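Local coordinates for protein acyl-coenzyme A oxidase 1 (Yarrowia lipolytica, PDB 5Y9D) that oxidises acyl-CoA to (2E)-enoyl-CoA with molecular oxygen and FAD, releasing hydrogen peroxide in the peroxisomal beta-oxidation of fatty acids, at residues K540-L544 with A553-L557; Y497-S502 with S530-L535; A422-W426 with F562-R566. All coordinates share one frame; numbering follows the deposited sequence.

How the interactions relate
All three contacts involve the C-terminal helices between residues 519 and 581; interaction 3 joins them to helix 400-437 of the C-alpha1 bundle. Helix 519-544 serves two: its middle holds the loop of interaction 2, and its last turn packs on helix 550-556 in interaction 1, centres about 18 Å apart. Helix 558-581, following 550-556 directly, carries half of interaction 3, centred about 20 Å from interaction 1. Interactions 2 and 3 touch where Cys-564 SG packs 3.7 Å from Asn-533 O. None of the contacts forms the FAD pocket itself, but two border it: Trp-426 bonds Gln-437, and Glu-555 packs on Tyr-354, both pocket residues of the second subunit.

Interaction 1: K540-L544 with A553-L557; sequences KYQEL and AFEEL
Leu-544 and Ala-553 bring the backbones of two roughly antiparallel helical segments closest together, their CA atoms 5.8 Å apart. Tyr-541 supplies the aromatic part of the contact. Its ring lies in an offset stack with that of Phe-554, the planes 20° from parallel and the centroids 4.6 Å apart. The overlap is partial: Tyr-541 CE1 sits over one face of the Phe-554 ring, displaced toward the rim. With CG of Tyr-541 trans to the backbone N (chi1 170°), the phenol swings across to the other helix, while Phe-554 reaches it from the next helix. The same tyrosine ring also meets Ala-553: Ala-553 CB is 3.7 Å from Tyr-541 CD1. This is a helical hairpin: the chain ends helix 519-544, turns within a few residues and returns as the short helix 550-556. Leu-557 is the first residue to leave the helical conformation and also stands at the N-cap position of helix 558-581, so the apolar contact extends to the junction of two consecutive helices. Its two methyls divide the work. Leu-557 CD2 lies at the edge of the Tyr-541 ring, near its plane, and 3.7 Å from Tyr-541 CB. Leu-557 CD1 meets Leu-544 CD1 tip to tip at 3.7 Å and has Lys-540 CB at 4.0 Å. Leu-544 CB meets Ala-553 CB at 3.9 Å, where the two backbones come closest. Beyond the hairpin, Tyr-541 and Phe-554 both pack on Val-479 of helix 467-486, and Glu-555 makes a weak hydrogen bond to Thr-342 of the second subunit.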
ATOM      1  N   LYS A 540      12.065 -20.725  25.410  1.00 45.02           N
ATOM      2  CA  LYS A 540      10.731 -21.315  25.304  1.00 46.21           C
ATOM      3  C   LYS A 540      10.771 -22.582  24.459  1.00 44.68           C
ATOM      4  O   LYS A 540      10.061 -23.544  24.740  1.00 50.05           O
ATOM      5  CB  LYS A 540       9.718 -20.341  24.711  1.00 49.03           C
ATOM      6  CG  LYS A 540       9.376 -19.135  25.583  1.00 55.35           C
ATOM      7  CD  LYS A 540       8.402 -19.473  26.710  1.00 61.24           C
ATOM      8  CE  LYS A 540       7.486 -18.293  27.036  1.00 64.22           C
ATOM      9  NZ  LYS A 540       6.417 -18.675  28.005  1.00 64.17           N
ATOM     10  N   TYR A 541      11.604 -22.588  23.431  1.00 43.88           N
ATOM     11  CA  TYR A 541      11.664 -23.717  22.498  1.00 45.08           C
ATOM     12  C   TYR A 541      12.142 -24.949  23.211  1.00 45.03           C
ATOM     13  O   TYR A 541      11.527 -25.990  23.100  1.00 45.00           O
ATOM     14  CB  TYR A 541      12.560 -23.391  21.291  1.00 43.73           C
ATOM     15  CG  TYR A 541      12.904 -24.551  20.375  1.00 41.55           C
ATOM     16  CD1 TYR A 541      12.058 -24.943  19.331  1.00 39.97           C
ATOM     17  CD2 TYR A 541      14.103 -25.225  20.518  1.00 41.61           C
ATOM     18  CE1 TYR A 541      12.400 -25.997  18.478  1.00 37.31           C
ATOM     19  CE2 TYR A 541      14.451 -26.262  19.669  1.00 40.61           C
ATOM     20  CZ  TYR A 541      13.600 -26.646  18.668  1.00 38.54           C
ATOM     21  OH  TYR A 541      14.005 -27.680  17.878  1.00 43.61           O
ATOM     22  N   GLN A 542      13.229 -24.817  23.959  1.00 54.91           N
ATOM     23  CA  GLN A 542      13.776 -25.924  24.767  1.00 58.53           C
ATOM     24  C   GLN A 542      12.706 -26.572  25.668  1.00 59.21           C
ATOM     25  O   GLN A 542      12.535 -27.794  25.651  1.00 59.71           O
ATOM     26  CB  GLN A 542      14.913 -25.404  25.624  1.00 61.80           C
ATOM     27  CG  GLN A 542      16.136 -24.969  24.842  1.00 65.83           C
ATOM     28  CD  GLN A 542      16.993 -23.989  25.617  1.00 70.21           C
ATOM     29  OE1 GLN A 542      16.515 -22.960  26.103  1.00 72.63           O
ATOM     30  NE2 GLN A 542      18.271 -24.305  25.734  1.00 69.82           N
ATOM     31  N   GLU A 543      11.986 -25.735  26.424  1.00 57.77           N
ATOM     32  CA  GLU A 543      10.851 -26.169  27.245  1.00 58.06           C
ATOM     33  C   GLU A 543       9.804 -26.902  26.413  1.00 56.43           C
ATOM     34  O   GLU A 543       9.225 -27.871  26.872  1.00 51.38           O
ATOM     35  CB  GLU A 543      10.140 -24.984  27.910  1.00 60.43           C
ATOM     36  CG  GLU A 543      10.953 -24.136  28.879  1.00 65.47           C
ATOM     37  CD  GLU A 543      10.522 -22.666  28.826  1.00 71.61           C
ATOM     38  OE1 GLU A 543       9.331 -22.377  29.112  1.00 70.13           O
ATOM     39  OE2 GLU A 543      11.366 -21.798  28.473  1.00 67.03           O
ATOM     40  N   LEU A 544       9.542 -26.418  25.203  1.00 57.53           N
ATOM     41  CA  LEU A 544       8.507 -27.014  24.361  1.00 55.55           C
ATOM     42  C   LEU A 544       8.910 -28.353  23.775  1.00 53.73           C
ATOM     43  O   LEU A 544       8.103 -29.272  23.749  1.00 56.85           O
ATOM     44  CB  LEU A 544       8.087 -26.055  23.259  1.00 55.68           C
ATOM     45  CG  LEU A 544       7.223 -24.920  23.799  1.00 61.04           C
ATOM     46  CD1 LEU A 544       7.119 -23.764  22.806  1.00 63.73           C
ATOM     47  CD2 LEU A 544       5.839 -25.423  24.184  1.00 61.43           C
ATOM     48  N   ALA A 553       6.766 -27.110  17.922  1.00 38.44           N
ATOM     49  CA  ALA A 553       7.299 -26.069  18.804  1.00 38.48           C
ATOM     50  C   ALA A 553       7.406 -24.737  18.088  1.00 37.80           C
ATOM     51  O   ALA A 553       6.940 -23.732  18.608  1.00 39.50           O
ATOM     52  CB  ALA A 553       8.651 -26.470  19.374  1.00 38.89           C
ATOM     53  N   PHE A 554       8.011 -24.731  16.899  1.00 40.29           N
ATOM     54  CA  PHE A 554       8.204 -23.482  16.117  1.00 39.23           C
ATOM     55  C   PHE A 554       6.894 -22.803  15.795  1.00 38.78           C
ATOM     56  O   PHE A 554       6.799 -21.588  15.978  1.00 38.84           O
ATOM     57  CB  PHE A 554       9.023 -23.710  14.839  1.00 37.56           C
ATOM     58  CG  PHE A 554      10.480 -23.980  15.107  1.00 35.38           C
ATOM     59  CD1 PHE A 554      11.243 -23.077  15.832  1.00 34.03           C
ATOM     60  CD2 PHE A 554      11.079 -25.137  14.658  1.00 33.50           C
ATOM     61  CE1 PHE A 554      12.568 -23.339  16.113  1.00 32.23           C
ATOM     62  CE2 PHE A 554      12.406 -25.396  14.927  1.00 32.21           C
ATOM     63  CZ  PHE A 554      13.145 -24.503  15.671  1.00 31.41           C
ATOM     64  N   GLU A 555       5.883 -23.573  15.374  1.00 38.74           N
ATOM     65  CA  GLU A 555       4.521 -23.023  15.187  1.00 40.89           C
ATOM     66  C   GLU A 555       3.964 -22.379  16.480  1.00 40.65           C
ATOM     67  O   GLU A 555       3.320 -21.324  16.422  1.00 40.22           O
ATOM     68  CB  GLU A 555       3.537 -24.092  14.675  1.00 43.44           C
ATOM     69  CG  GLU A 555       2.149 -23.542  14.309  1.00 48.14           C
ATOM     70  CD  GLU A 555       1.009 -24.556  14.473  1.00 56.00           C
ATOM     71  OE1 GLU A 555       1.144 -25.716  13.995  1.00 57.89           O
ATOM     72  OE2 GLU A 555      -0.041 -24.176  15.067  1.00 56.35           O
ATOM     73  N   GLU A 556       4.205 -22.986  17.641  1.00 40.51           N
ATOM     74  CA  GLU A 556       3.785 -22.340  18.897  1.00 45.74           C
ATOM     75  C   GLU A 556       4.491 -21.003  19.040  1.00 45.03           C
ATOM     76  O   GLU A 556       3.891 -20.034  19.509  1.00 47.53           O
ATOM     77  CB  GLU A 556       3.992 -23.229  20.150  1.00 47.41           C
ATOM     78  CG  GLU A 556       2.704 -23.860  20.696  1.00 47.78           C
ATOM     79  CD  GLU A 556       1.709 -22.848  21.274  1.00 52.79           C
ATOM     80  OE1 GLU A 556       2.071 -22.065  22.186  1.00 60.19           O
ATOM     81  OE2 GLU A 556       0.540 -22.836  20.839  1.00 48.93           O
ATOM     82  N   LEU A 557       5.739 -20.967  18.569  1.00 43.66           N
ATOM     83  CA  LEU A 557       6.632 -19.792  18.642  1.00 43.03           C
ATOM     84  C   LEU A 557       6.610 -18.875  17.403  1.00 40.00           C
ATOM     85  O   LEU A 557       7.420 -17.958  17.292  1.00 38.33           O
ATOM     86  CB  LEU A 557       8.088 -20.265  18.937  1.00 41.51           C
ATOM     87  CG  LEU A 557       8.563 -20.346  20.406  1.00 40.48           C
ATOM     88  CD1 LEU A 557       7.414 -20.322  21.416  1.00 39.91           C
ATOM     89  CD2 LEU A 557       9.448 -21.571  20.625  1.00 38.07           C
TER

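Interaction 2: Y497-S502 with S530-L535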
ATOM      1  N   TYR A 497      27.249 -12.330  17.714  1.00 40.11           N
ATOM      2  CA  TYR A 497      26.978 -11.420  18.813  1.00 39.94           C
ATOM      3  C   TYR A 497      25.945 -11.995  19.756  1.00 38.82           C
ATOM      4  O   TYR A 497      25.848 -11.585  20.898  1.00 36.55           O
ATOM      5  CB  TYR A 497      26.476 -10.089  18.278  1.00 39.35           C
ATOM      6  CG  TYR A 497      25.079 -10.160  17.726  1.00 38.34           C
ATOM      7  CD1 TYR A 497      24.850 -10.589  16.438  1.00 34.81           C
ATOM      8  CD2 TYR A 497      23.990  -9.808  18.498  1.00 35.58           C
ATOM      9  CE1 TYR A 497      23.580 -10.661  15.930  1.00 36.05           C
ATOM     10  CE2 TYR A 497      22.715  -9.875  17.993  1.00 36.17           C
ATOM     11  CZ  TYR A 497      22.520 -10.299  16.708  1.00 36.54           C
ATOM     12  OH  TYR A 497      21.257 -10.370  16.205  1.00 34.35           O
ATOM     13  N   VAL A 498      25.156 -12.934  19.264  1.00 41.92           N
ATOM     14  CA  VAL A 498      24.101 -13.535  20.059  1.00 42.45           C
ATOM     15  C   VAL A 498      24.709 -14.204  21.287  1.00 42.33           C
ATOM     16  O   VAL A 498      24.078 -14.285  22.326  1.00 39.24           O
ATOM     17  CB  VAL A 498      23.252 -14.528  19.241  1.00 40.99           C
ATOM     18  CG1 VAL A 498      22.230 -15.203  20.133  1.00 41.99           C
ATOM     19  CG2 VAL A 498      22.536 -13.803  18.124  1.00 39.58           C
ATOM     20  N   GLY A 499      25.930 -14.702  21.142  1.00 44.98           N
ATOM     21  CA  GLY A 499      26.701 -15.246  22.244  1.00 47.96           C
ATOM     22  C   GLY A 499      27.099 -14.331  23.399  1.00 48.93           C
ATOM     23  O   GLY A 499      27.124 -14.770  24.534  1.00 50.93           O
ATOM     24  N   ASP A 500      27.447 -13.084  23.106  1.00 49.08           N
ATOM     25  CA  ASP A 500      28.006 -12.141  24.082  1.00 50.59           C
ATOM     26  C   ASP A 500      27.055 -11.572  25.138  1.00 50.95           C
ATOM     27  O   ASP A 500      25.859 -11.533  24.930  1.00 53.96           O
ATOM     28  CB  ASP A 500      28.678 -10.987  23.340  1.00 54.84           C
ATOM     29  CG  ASP A 500      29.588 -11.461  22.234  1.00 57.93           C
ATOM     30  OD1 ASP A 500      30.325 -12.437  22.447  1.00 64.15           O
ATOM     31  OD2 ASP A 500      29.574 -10.863  21.147  1.00 59.20           O
ATOM     32  N   LYS A 501      27.601 -11.130  26.273  1.00 51.44           N
ATOM     33  CA  LYS A 501      26.806 -10.403  27.284  1.00 50.39           C
ATOM     34  C   LYS A 501      26.741  -8.924  26.866  1.00 48.93           C
ATOM     35  O   LYS A 501      27.713  -8.380  26.316  1.00 45.45           O
ATOM     36  CB  LYS A 501      27.431 -10.531  28.683  1.00 53.26           C
ATOM     37  CG  LYS A 501      26.433 -10.832  29.802  1.00 56.79           C
ATOM     38  CD  LYS A 501      26.840 -12.089  30.595  1.00 63.30           C
ATOM     39  CE  LYS A 501      25.652 -12.934  31.056  1.00 66.03           C
ATOM     40  NZ  LYS A 501      25.940 -14.398  30.963  1.00 68.22           N
ATOM     41  N   SER A 502      25.622  -8.257  27.114  1.00 46.31           N
ATOM     42  CA  SER A 502      25.550  -6.875  26.679  1.00 50.25           C
ATOM     43  C   SER A 502      26.575  -6.033  27.445  1.00 51.27           C
ATOM     44  O   SER A 502      26.874  -6.263  28.624  1.00 46.34           O
ATOM     45  CB  SER A 502      24.130  -6.276  26.746  1.00 53.37           C
ATOM     46  OG  SER A 502      23.779  -5.753  28.009  1.00 54.64           O
ATOM     47  N   SER A 530      18.135  -7.595  20.132  1.00 35.76           N
ATOM     48  CA  SER A 530      18.005  -8.816  19.330  1.00 35.77           C
ATOM     49  C   SER A 530      18.402 -10.066  20.127  1.00 34.95           C
ATOM     50  O   SER A 530      17.633 -11.023  20.202  1.00 34.26           O
ATOM     51  CB  SER A 530      18.821  -8.732  18.042  1.00 34.07           C
ATOM     52  OG  SER A 530      18.665  -9.917  17.266  1.00 34.34           O
ATOM     53  N   ARG A 531      19.592 -10.056  20.713  1.00 37.20           N
ATOM     54  CA  ARG A 531      20.121 -11.248  21.428  1.00 41.95           C
ATOM     55  C   ARG A 531      19.160 -11.762  22.494  1.00 40.17           C
ATOM     56  O   ARG A 531      18.911 -12.964  22.607  1.00 43.95           O
ATOM     57  CB  ARG A 531      21.476 -10.923  22.065  1.00 43.15           C
ATOM     58  CG  ARG A 531      21.907 -11.772  23.261  1.00 43.63           C
ATOM     59  CD  ARG A 531      22.932 -10.992  24.071  1.00 43.21           C
ATOM     60  NE  ARG A 531      23.944 -10.456  23.154  1.00 44.23           N
ATOM     61  CZ  ARG A 531      24.382  -9.199  23.096  1.00 42.62           C
ATOM     62  NH1 ARG A 531      23.954  -8.261  23.942  1.00 43.53           N
ATOM     63  NH2 ARG A 531      25.304  -8.889  22.190  1.00 41.95           N
ATOM     64  N   ASN A 532      18.629 -10.835  23.272  1.00 39.52           N
ATOM     65  CA  ASN A 532      17.714 -11.162  24.351  1.00 40.04           C
ATOM     66  C   ASN A 532      16.404 -11.790  23.853  1.00 40.66           C
ATOM     67  O   ASN A 532      15.954 -12.782  24.407  1.00 38.47           O
ATOM     68  CB  ASN A 532      17.410  -9.905  25.180  1.00 40.20           C
ATOM     69  CG  ASN A 532      18.588  -9.440  26.025  1.00 39.51           C
ATOM     70  OD1 ASN A 532      19.707  -9.993  25.984  1.00 38.78           O
ATOM     71  ND2 ASN A 532      18.339  -8.399  26.798  1.00 37.60           N
ATOM     72  N   ASN A 533      15.786 -11.207  22.826  1.00 42.97           N
ATOM     73  CA  ASN A 533      14.628 -11.855  22.182  1.00 43.57           C
ATOM     74  C   ASN A 533      14.961 -13.243  21.648  1.00 39.80           C
ATOM     75  O   ASN A 533      14.187 -14.183  21.856  1.00 37.64           O
ATOM     76  CB  ASN A 533      14.055 -11.013  21.057  1.00 43.93           C
ATOM     77  CG  ASN A 533      13.202  -9.873  21.570  1.00 47.73           C
ATOM     78  OD1 ASN A 533      13.711  -8.912  22.172  1.00 54.55           O
ATOM     79  ND2 ASN A 533      11.899  -9.962  21.327  1.00 45.08           N
ATOM     80  N   ILE A 534      16.103 -13.382  20.984  1.00 34.61           N
ATOM     81  CA  ILE A 534      16.457 -14.686  20.436  1.00 36.21           C
ATOM     82  C   ILE A 534      16.681 -15.676  21.560  1.00 36.90           C
ATOM     83  O   ILE A 534      16.195 -16.807  21.473  1.00 35.49           O
ATOM     84  CB  ILE A 534      17.744 -14.661  19.606  1.00 35.53           C
ATOM     85  CG1 ILE A 534      17.531 -13.893  18.317  1.00 38.14           C
ATOM     86  CG2 ILE A 534      18.188 -16.080  19.271  1.00 34.44           C
ATOM     87  CD1 ILE A 534      18.784 -13.220  17.809  1.00 39.62           C
ATOM     88  N   LEU A 535      17.438 -15.254  22.590  1.00 37.57           N
ATOM     89  CA  LEU A 535      17.791 -16.140  23.717  1.00 37.49           C
ATOM     90  C   LEU A 535      16.569 -16.538  24.515  1.00 36.60           C
ATOM     91  O   LEU A 535      16.474 -17.670  24.957  1.00 34.07           O
ATOM     92  CB  LEU A 535      18.896 -15.537  24.621  1.00 37.64           C
ATOM     93  CG  LEU A 535      20.337 -15.596  24.032  1.00 36.84           C
ATOM     94  CD1 LEU A 535      21.426 -15.018  24.924  1.00 37.80           C
ATOM     95  CD2 LEU A 535      20.730 -16.993  23.652  1.00 35.31           C
TER
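Arg-531 reaches from its helix to Tyr-497, and two of its nitrogens grip the backbone oxygen of that residue. Arg-531 NH2 donates to Tyr-497 O at 3.0 Å and NE does so at 3.2 Å, both N-H directions only moderately bent, at 153° and 150°. The oxygen lies in the guanidinium plane, whereas NH2 stands above the plane of the carbonyl. Asp-500 N, three residues on, is a third donor to the same oxygen. The arginine chain runs extended from the helix and bends at chi3 (-48°), which turns its NE edge toward this carbonyl. Over one face of the guanidinium lies Asp-500 O, 2.8 Å from Arg-531 NE but too poorly angled to be a hydrogen bond. The carboxylate of Asp-500 is near without touching and would probably still add to a negative potential around the arginine. Ser-502 CB packs against Arg-531 NH1 at 3.4 Å. Separately, NH1 has a weak hydrogen bond to Thr-528 OG1. The second polar link joins hydroxyls: Tyr-497 OH and Ser-530 OG are 2.8 Å apart and hydrogen-bonded, the serine oxygen lying at the edge of the phenol ring and in its plane. His-568 of helix 558-581 is a further partner of the tyrosine hydroxyl. The loop after helix 467-486 is thereby tied across helix 519-544, a long helix of the second C-terminal helical domain that distinguishes acyl-CoA oxidases from the smaller dehydrogenases. Apolar contact lies beside these bonds. Val-498 CG2 and Ile-534 CD1 meet at 3.8 Å, their side chains crossing at about a right angle, and Val-498 CG1 lies 4.2 Å from Leu-535 CD2.

Interaction 3: A422-W426 with F562-R566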
ATOM      1  N   ALA A 422      12.331 -10.253   3.080  1.00 27.00           N
ATOM      2  CA  ALA A 422      11.041  -9.847   3.582  1.00 27.56           C
ATOM      3  C   ALA A 422      11.044  -8.397   4.052  1.00 27.40           C
ATOM      4  O   ALA A 422      10.235  -7.589   3.615  1.00 32.83           O
ATOM      5  CB  ALA A 422      10.556 -10.788   4.680  1.00 28.22           C
ATOM      6  N   PHE A 423      11.961  -8.044   4.922  1.00 26.00           N
ATOM      7  CA  PHE A 423      11.894  -6.713   5.527  1.00 26.17           C
ATOM      8  C   PHE A 423      12.254  -5.621   4.558  1.00 26.45           C
ATOM      9  O   PHE A 423      11.566  -4.565   4.548  1.00 28.47           O
ATOM     10  CB  PHE A 423      12.711  -6.638   6.808  1.00 24.52           C
ATOM     11  CG  PHE A 423      12.178  -7.544   7.866  1.00 24.73           C
ATOM     12  CD1 PHE A 423      10.953  -7.277   8.442  1.00 23.67           C
ATOM     13  CD2 PHE A 423      12.858  -8.694   8.237  1.00 23.96           C
ATOM     14  CE1 PHE A 423      10.428  -8.115   9.409  1.00 24.54           C
ATOM     15  CE2 PHE A 423      12.329  -9.547   9.197  1.00 24.92           C
ATOM     16  CZ  PHE A 423      11.107  -9.263   9.787  1.00 23.92           C
ATOM     17  N   THR A 424      13.275  -5.849   3.724  1.00 24.47           N
ATOM     18  CA  THR A 424      13.564  -4.847   2.724  1.00 24.26           C
ATOM     19  C   THR A 424      12.465  -4.638   1.710  1.00 24.02           C
ATOM     20  O   THR A 424      12.233  -3.504   1.363  1.00 25.88           O
ATOM     21  CB  THR A 424      14.890  -5.017   2.033  1.00 24.83           C
ATOM     22  OG1 THR A 424      14.942  -6.265   1.337  1.00 24.39           O
ATOM     23  CG2 THR A 424      16.011  -4.872   3.085  1.00 26.16           C
ATOM     24  N   THR A 425      11.751  -5.683   1.284  1.00 23.89           N
ATOM     25  CA  THR A 425      10.625  -5.494   0.346  1.00 24.58           C
ATOM     26  C   THR A 425       9.377  -4.847   1.008  1.00 24.76           C
ATOM     27  O   THR A 425       8.716  -4.026   0.410  1.00 23.78           O
ATOM     28  CB  THR A 425      10.241  -6.793  -0.401  1.00 24.84           C
ATOM     29  OG1 THR A 425       9.799  -7.828   0.518  1.00 24.14           O
ATOM     30  CG2 THR A 425      11.434  -7.260  -1.209  1.00 23.82           C
ATOM     31  N   TRP A 426       9.073  -5.198   2.246  1.00 25.06           N
ATOM     32  CA  TRP A 426       8.085  -4.428   2.988  1.00 26.63           C
ATOM     33  C   TRP A 426       8.479  -2.966   3.212  1.00 25.76           C
ATOM     34  O   TRP A 426       7.618  -2.076   3.188  1.00 26.15           O
ATOM     35  CB  TRP A 426       7.822  -5.033   4.350  1.00 27.87           C
ATOM     36  CG  TRP A 426       6.803  -6.111   4.382  1.00 28.20           C
ATOM     37  CD1 TRP A 426       5.704  -6.231   3.611  1.00 27.58           C
ATOM     38  CD2 TRP A 426       6.787  -7.210   5.288  1.00 28.76           C
ATOM     39  NE1 TRP A 426       4.996  -7.358   3.975  1.00 28.41           N
ATOM     40  CE2 TRP A 426       5.639  -7.965   5.012  1.00 27.39           C
ATOM     41  CE3 TRP A 426       7.639  -7.622   6.318  1.00 29.28           C
ATOM     42  CZ2 TRP A 426       5.321  -9.114   5.704  1.00 28.88           C
ATOM     43  CZ3 TRP A 426       7.308  -8.751   7.033  1.00 29.22           C
ATOM     44  CH2 TRP A 426       6.161  -9.498   6.710  1.00 29.53           C
ATOM     45  N   PHE A 562       8.888 -14.236  14.338  1.00 29.81           N
ATOM     46  CA  PHE A 562       8.748 -12.974  13.620  1.00 30.36           C
ATOM     47  C   PHE A 562       9.516 -11.872  14.327  1.00 30.57           C
ATOM     48  O   PHE A 562      10.359 -11.225  13.723  1.00 28.55           O
ATOM     49  CB  PHE A 562       7.276 -12.548  13.453  1.00 32.31           C
ATOM     50  CG  PHE A 562       7.106 -11.199  12.794  1.00 33.10           C
ATOM     51  CD1 PHE A 562       7.115 -11.073  11.402  1.00 36.37           C
ATOM     52  CD2 PHE A 562       6.964 -10.054  13.552  1.00 33.29           C
ATOM     53  CE1 PHE A 562       6.963  -9.823  10.795  1.00 35.21           C
ATOM     54  CE2 PHE A 562       6.820  -8.809  12.957  1.00 34.55           C
ATOM     55  CZ  PHE A 562       6.827  -8.690  11.586  1.00 34.42           C
ATOM     56  N   GLN A 563       9.233 -11.670  15.603  1.00 32.72           N
ATOM     57  CA  GLN A 563       9.940 -10.642  16.367  1.00 34.70           C
ATOM     58  C   GLN A 563      11.445 -10.714  16.200  1.00 34.79           C
ATOM     59  O   GLN A 563      12.100  -9.688  15.992  1.00 36.58           O
ATOM     60  CB  GLN A 563       9.582 -10.716  17.830  1.00 37.34           C
ATOM     61  CG  GLN A 563       8.357  -9.884  18.177  1.00 43.53           C
ATOM     62  CD  GLN A 563       8.703  -8.404  18.251  1.00 51.46           C
ATOM     63  OE1 GLN A 563       9.096  -7.785  17.245  1.00 58.91           O
ATOM     64  NE2 GLN A 563       8.583  -7.831  19.444  1.00 52.45           N
ATOM     65  N   CYS A 564      11.990 -11.922  16.221  1.00 32.47           N
ATOM     66  CA  CYS A 564      13.426 -12.075  16.197  1.00 32.66           C
ATOM     67  C   CYS A 564      14.004 -11.737  14.836  1.00 29.70           C
ATOM     68  O   CYS A 564      15.039 -11.082  14.729  1.00 26.60           O
ATOM     69  CB  CYS A 564      13.800 -13.496  16.624  1.00 35.84           C
ATOM     70  SG  CYS A 564      13.235 -13.869  18.307  1.00 40.96           S
ATOM     71  N   ALA A 565      13.309 -12.172  13.795  1.00 31.04           N
ATOM     72  CA  ALA A 565      13.716 -11.892  12.441  1.00 29.77           C
ATOM     73  C   ALA A 565      13.773 -10.410  12.302  1.00 28.61           C
ATOM     74  O   ALA A 565      14.730  -9.860  11.778  1.00 27.72           O
ATOM     75  CB  ALA A 565      12.718 -12.469  11.453  1.00 31.43           C
ATOM     76  N   ARG A 566      12.739  -9.764  12.813  1.00 29.55           N
ATOM     77  CA  ARG A 566      12.584  -8.343  12.631  1.00 31.83           C
ATOM     78  C   ARG A 566      13.680  -7.560  13.277  1.00 31.14           C
ATOM     79  O   ARG A 566      14.256  -6.749  12.597  1.00 30.30           O
ATOM     80  CB  ARG A 566      11.243  -7.822  13.165  1.00 35.80           C
ATOM     81  CG  ARG A 566      10.832  -6.517  12.484  1.00 37.89           C
ATOM     82  CD  ARG A 566      10.350  -5.502  13.464  1.00 41.47           C
ATOM     83  NE  ARG A 566       8.910  -5.536  13.601  1.00 48.27           N
ATOM     84  CZ  ARG A 566       8.254  -5.042  14.654  1.00 54.89           C
ATOM     85  NH1 ARG A 566       8.937  -4.506  15.674  1.00 53.47           N
ATOM     86  NH2 ARG A 566       6.914  -5.092  14.691  1.00 52.91           N
TER
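Phe-423, the first residue of 422-426 to touch, points its ring at the backbone of Ala-565 and Arg-566 on helix 562-566. Phe-423 CZ comes to 3.3 Å from Arg-566 CA, and Phe-423 CE2 lies 3.5 Å from Ala-565 C, so the far end of the phenyl is pressed against the main chain. Ala-565 CB stands at the ring's edge in its plane, 3.7 Å from Phe-423 CE2. On the other side of CZ, Phe-423 CE1 meets Arg-566 CG at 3.5 Å; the arginine uses its aliphatic part here and crosses the phenylalanine at about a right angle. Its charged end leads away to a salt bridge with Asp-607. Phe-562 is met obliquely, the two rings 58° apart in plane. Were Phe-423 an alanine, a gap would probably open beside Ala-565, the Arg-566 methylenes would lose their aromatic neighbour, and the Phe-562 ring would lose one of its own. The segments cross steeply, at 76°, with axes 12.0 Å apart, so large side chains must bridge them. Helix 400-437 belongs to the C-alpha1 helical bundle of the acyl-CoA dehydrogenase fold, and helix 558-581 to the additional C-terminal helical domain of the oxidases; the contact joins the two. One turn further, Trp-426 lies on the same side of its helix as Phe-423, with Phe-423 CD1 at the edge of the indole. Trp-426 CZ3 reaches the edge of Phe-562 at CE1, 3.9 Å away. With CG anti to the backbone N (chi1 176°), the Phe-562 ring is carried toward the other helix. The indole NE1 turns elsewhere: it is hydrogen-bonded to Gln-437 OE1 of the second subunit, while Phe-562 packs on Tyr-356 of that same subunit.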